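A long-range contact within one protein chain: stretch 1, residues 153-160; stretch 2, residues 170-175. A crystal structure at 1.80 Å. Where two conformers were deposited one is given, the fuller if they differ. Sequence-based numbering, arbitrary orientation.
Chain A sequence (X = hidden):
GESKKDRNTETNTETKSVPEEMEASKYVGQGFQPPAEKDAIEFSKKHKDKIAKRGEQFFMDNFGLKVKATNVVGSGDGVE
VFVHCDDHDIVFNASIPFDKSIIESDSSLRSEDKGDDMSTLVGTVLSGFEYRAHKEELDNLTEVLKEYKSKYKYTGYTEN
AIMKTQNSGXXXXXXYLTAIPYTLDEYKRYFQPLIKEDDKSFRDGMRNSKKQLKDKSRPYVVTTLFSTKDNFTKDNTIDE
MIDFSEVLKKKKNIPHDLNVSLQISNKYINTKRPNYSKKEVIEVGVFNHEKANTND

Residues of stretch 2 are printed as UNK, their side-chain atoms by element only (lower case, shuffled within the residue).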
# COMPACT_ATOMS: atom_id res chain seq x y z
N LYS A 153 8.12 19.80 -9.73
CA LYS A 153 8.85 18.94 -10.65
C LYS A 153 8.94 17.49 -10.17
O LYS A 153 10.04 16.99 -9.89
CB LYS A 153 10.26 19.52 -10.88
CG LYS A 153 10.25 20.93 -11.49
CD LYS A 153 11.64 21.49 -11.61
CE LYS A 153 11.69 22.86 -12.27
NZ LYS A 153 11.05 23.91 -11.43
N TYR A 154 7.80 16.81 -10.07
CA TYR A 154 7.79 15.41 -9.66
C TYR A 154 6.66 14.66 -10.38
O TYR A 154 5.78 15.25 -11.00
CB TYR A 154 7.66 15.26 -8.10
CG TYR A 154 6.36 15.80 -7.52
CD1 TYR A 154 5.17 15.06 -7.59
CD2 TYR A 154 6.32 17.03 -6.87
CE1 TYR A 154 3.97 15.56 -7.10
CE2 TYR A 154 5.11 17.56 -6.40
CZ TYR A 154 3.94 16.81 -6.49
OH TYR A 154 2.78 17.35 -6.02
N THR A 155 6.70 13.34 -10.25
CA THR A 155 5.65 12.40 -10.64
C THR A 155 5.57 11.40 -9.51
O THR A 155 6.47 11.33 -8.67
CB THR A 155 5.97 11.68 -11.99
OG1 THR A 155 7.05 10.77 -11.79
CG2 THR A 155 6.28 12.63 -13.15
N GLY A 156 4.54 10.58 -9.52
CA GLY A 156 4.49 9.48 -8.58
C GLY A 156 4.82 8.22 -9.36
O GLY A 156 5.33 8.29 -10.48
N TYR A 157 4.51 7.05 -8.80
CA TYR A 157 4.57 5.80 -9.56
C TYR A 157 3.47 5.82 -10.62
O TYR A 157 2.55 6.60 -10.47
CB TYR A 157 4.23 4.66 -8.59
CG TYR A 157 5.33 4.11 -7.73
CD1 TYR A 157 6.26 3.20 -8.24
CD2 TYR A 157 5.32 4.32 -6.35
CE1 TYR A 157 7.21 2.60 -7.42
CE2 TYR A 157 6.27 3.73 -5.52
CZ TYR A 157 7.21 2.87 -6.06
OH TYR A 157 8.08 2.26 -5.21
N THR A 158 3.48 4.91 -11.59
CA THR A 158 2.33 4.76 -12.48
C THR A 158 1.27 3.91 -11.74
O THR A 158 1.61 3.16 -10.81
CB THR A 158 2.70 4.08 -13.81
OG1 THR A 158 3.10 2.71 -13.53
CG2 THR A 158 3.78 4.84 -14.59
N GLU A 159 0.02 3.99 -12.21
CA GLU A 159 -1.05 3.19 -11.62
C GLU A 159 -0.74 1.69 -11.80
O GLU A 159 -0.95 0.92 -10.87
CB GLU A 159 -2.41 3.56 -12.25
CG GLU A 159 -2.88 4.95 -11.86
CD GLU A 159 -4.32 5.28 -12.21
OE1 GLU A 159 -5.23 4.83 -11.47
OE2 GLU A 159 -4.54 6.01 -13.20
N ASN A 160 -0.20 1.27 -12.97
CA ASN A 160 0.12 -0.15 -13.18
C ASN A 160 1.19 -0.63 -12.23
O ASN A 160 1.08 -1.73 -11.70
CB ASN A 160 0.55 -0.42 -14.61
CG ASN A 160 -0.59 -0.64 -15.55
OD1 ASN A 160 -0.72 0.05 -16.56
ND2 ASN A 160 -1.44 -1.60 -15.25
N UNK A 170 -3.14 0.71 1.78
CA UNK A 170 -3.67 1.77 0.91
C UNK A 170 -2.52 2.50 0.24
O UNK A 170 -1.57 2.92 0.91
c UNK A 170 -4.58 2.79 1.66
c UNK A 170 -6.08 3.65 -0.18
c UNK A 170 -5.72 5.78 -1.23
c UNK A 170 -4.31 5.07 0.58
c UNK A 170 -6.42 4.60 -1.16
c UNK A 170 -5.02 3.87 0.69
c UNK A 170 -4.67 6.03 -0.37
N UNK A 171 -2.62 2.67 -1.08
CA UNK A 171 -1.59 3.34 -1.85
C UNK A 171 -2.13 3.83 -3.16
O UNK A 171 -2.88 3.13 -3.84
n UNK A 171 4.25 2.84 -2.18
c UNK A 171 0.73 2.89 -2.95
c UNK A 171 -0.43 2.33 -2.12
n UNK A 171 4.21 1.33 -0.46
c UNK A 171 3.65 1.84 -1.55
c UNK A 171 1.82 1.84 -3.21
n UNK A 171 2.49 1.37 -1.99
N UNK A 172 -1.69 5.04 -3.56
CA UNK A 172 -1.97 5.55 -4.89
C UNK A 172 -0.62 5.94 -5.52
O UNK A 172 0.45 5.58 -4.98
o UNK A 172 -1.47 8.24 -3.95
c UNK A 172 -3.03 6.68 -4.89
n UNK A 172 -3.64 8.49 -3.42
c UNK A 172 -2.65 7.88 -4.06
N UNK A 173 -0.64 6.61 -6.66
CA UNK A 173 0.57 7.01 -7.37
C UNK A 173 1.52 7.85 -6.50
O UNK A 173 2.73 7.76 -6.66
c UNK A 173 -1.30 8.02 -10.64
c UNK A 173 -0.58 7.09 -9.68
o UNK A 173 -2.29 8.67 -10.21
o UNK A 173 -0.88 8.12 -11.81
c UNK A 173 0.21 7.84 -8.62
N UNK A 174 0.95 8.66 -5.59
CA UNK A 174 1.69 9.65 -4.81
C UNK A 174 2.03 9.32 -3.37
O UNK A 174 2.98 9.92 -2.87
c UNK A 174 0.27 12.12 -8.96
o UNK A 174 0.11 12.43 -10.28
c UNK A 174 0.89 10.98 -4.84
c UNK A 174 -0.75 11.50 -8.25
c UNK A 174 1.48 12.37 -8.34
c UNK A 174 0.65 11.44 -6.26
c UNK A 174 -0.57 11.18 -6.90
c UNK A 174 1.67 12.04 -7.00
N UNK A 175 1.29 8.45 -2.70
CA UNK A 175 1.59 8.15 -1.30
C UNK A 175 1.02 6.82 -0.88
O UNK A 175 0.18 6.23 -1.58
c UNK A 175 -2.59 8.81 0.61
c UNK A 175 -1.20 8.64 0.53
c UNK A 175 -2.43 10.67 -0.91
c UNK A 175 -3.20 9.82 -0.12
c UNK A 175 -0.42 9.45 -0.29
c UNK A 175 1.09 9.27 -0.34
o UNK A 175 -4.56 9.98 -0.06
c UNK A 175 -1.05 10.46 -1.00
O HOH W 1 2.42 11.15 -11.47
O HOH W 2 1.77 8.62 -12.17
O HOH W 3 -0.55 6.02 -14.24

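Position 170 carries seven side-chain atoms, all carbon: one, then a closed ring of six with no heteroatom. That pattern is phenylalanine. The side chain of Phe170 stays 10.3 Å from stretch 1 and takes no part in the contact.

Position 171 has three carbons in a row, a nitrogen, then a carbon bearing two more nitrogens, a planar group that identifies arginine. The chain of Arg171 leaves the backbone with chi1 and chi2 both t, and its CA-to-CB bond points toward stretch 1. The closest approach is Arg171 NH1 to Tyr157 CE2, 4.0 Å, an oblique meeting of guanidinium and ring.

At position 172 there are two carbons, the second carrying one oxygen and one nitrogen. The amide is that of asparagine. Asn172 serves its own stretch: OD1 accepts from the backbone N of position 174 and from the backbone N of position 175, each at 3.0 Å. A further bond from Asn172 N to the backbone O of position 175, 3.0 Å, closes the turn.

Position 173 shows three carbons, the third holding two oxygens. This carboxylate, one methylene longer than aspartate's, belongs to glutamate. Against stretch 1, Glu173 CG lies 4.2 Å from Thr158 C, and Glu173 CD lies 3.7 Å from Glu159 CG. Like charges also come close, with Glu173 OE2 4.4 Å from Glu159 OE2.

Position 174 has one carbon leading to a six-carbon ring with a single oxygen, hence tyrosine. Although its CA-to-CB bond points sideways, the end of Tyr174 comes nearer: CE1 is 3.7 Å from Gly156 N, and CD1 is 4.2 Å from Tyr154 CE1, near the plane of the Tyr154 ring at its edge.

Position 175 repeats the oxygen-bearing six-membered ring on one carbon and is also tyrosine. The CA-to-CB bond of Tyr175 points away, and its side chain remains 8.9 Å from stretch 1.

The contact centres on one carbonyl. Tyr157 N donates to Glu173 O at 2.9 Å, with an N-H...O angle of 139°, while Gly156 CA makes a CA-H...O contact with Glu173 O at 3.1 Å. Gly156 fits because it lacks a side chain: an ideal CB would sit 2.1 Å from Glu173 O, a clash. Waters extend the join. One accepts from Gly156 N and hydrogen-bonds Tyr174 OH, both at 2.9 Å. Another donates to Tyr157 O at 2.8 Å and to Glu173 OE2 at 2.7 Å. A third accepts from Glu159 N at 2.9 Å and donates to Glu173 OE2 at 3.2 Å, so the carboxylate is tied to stretch 1 through solvent.

Stretch 2 170-175: FRNEYY
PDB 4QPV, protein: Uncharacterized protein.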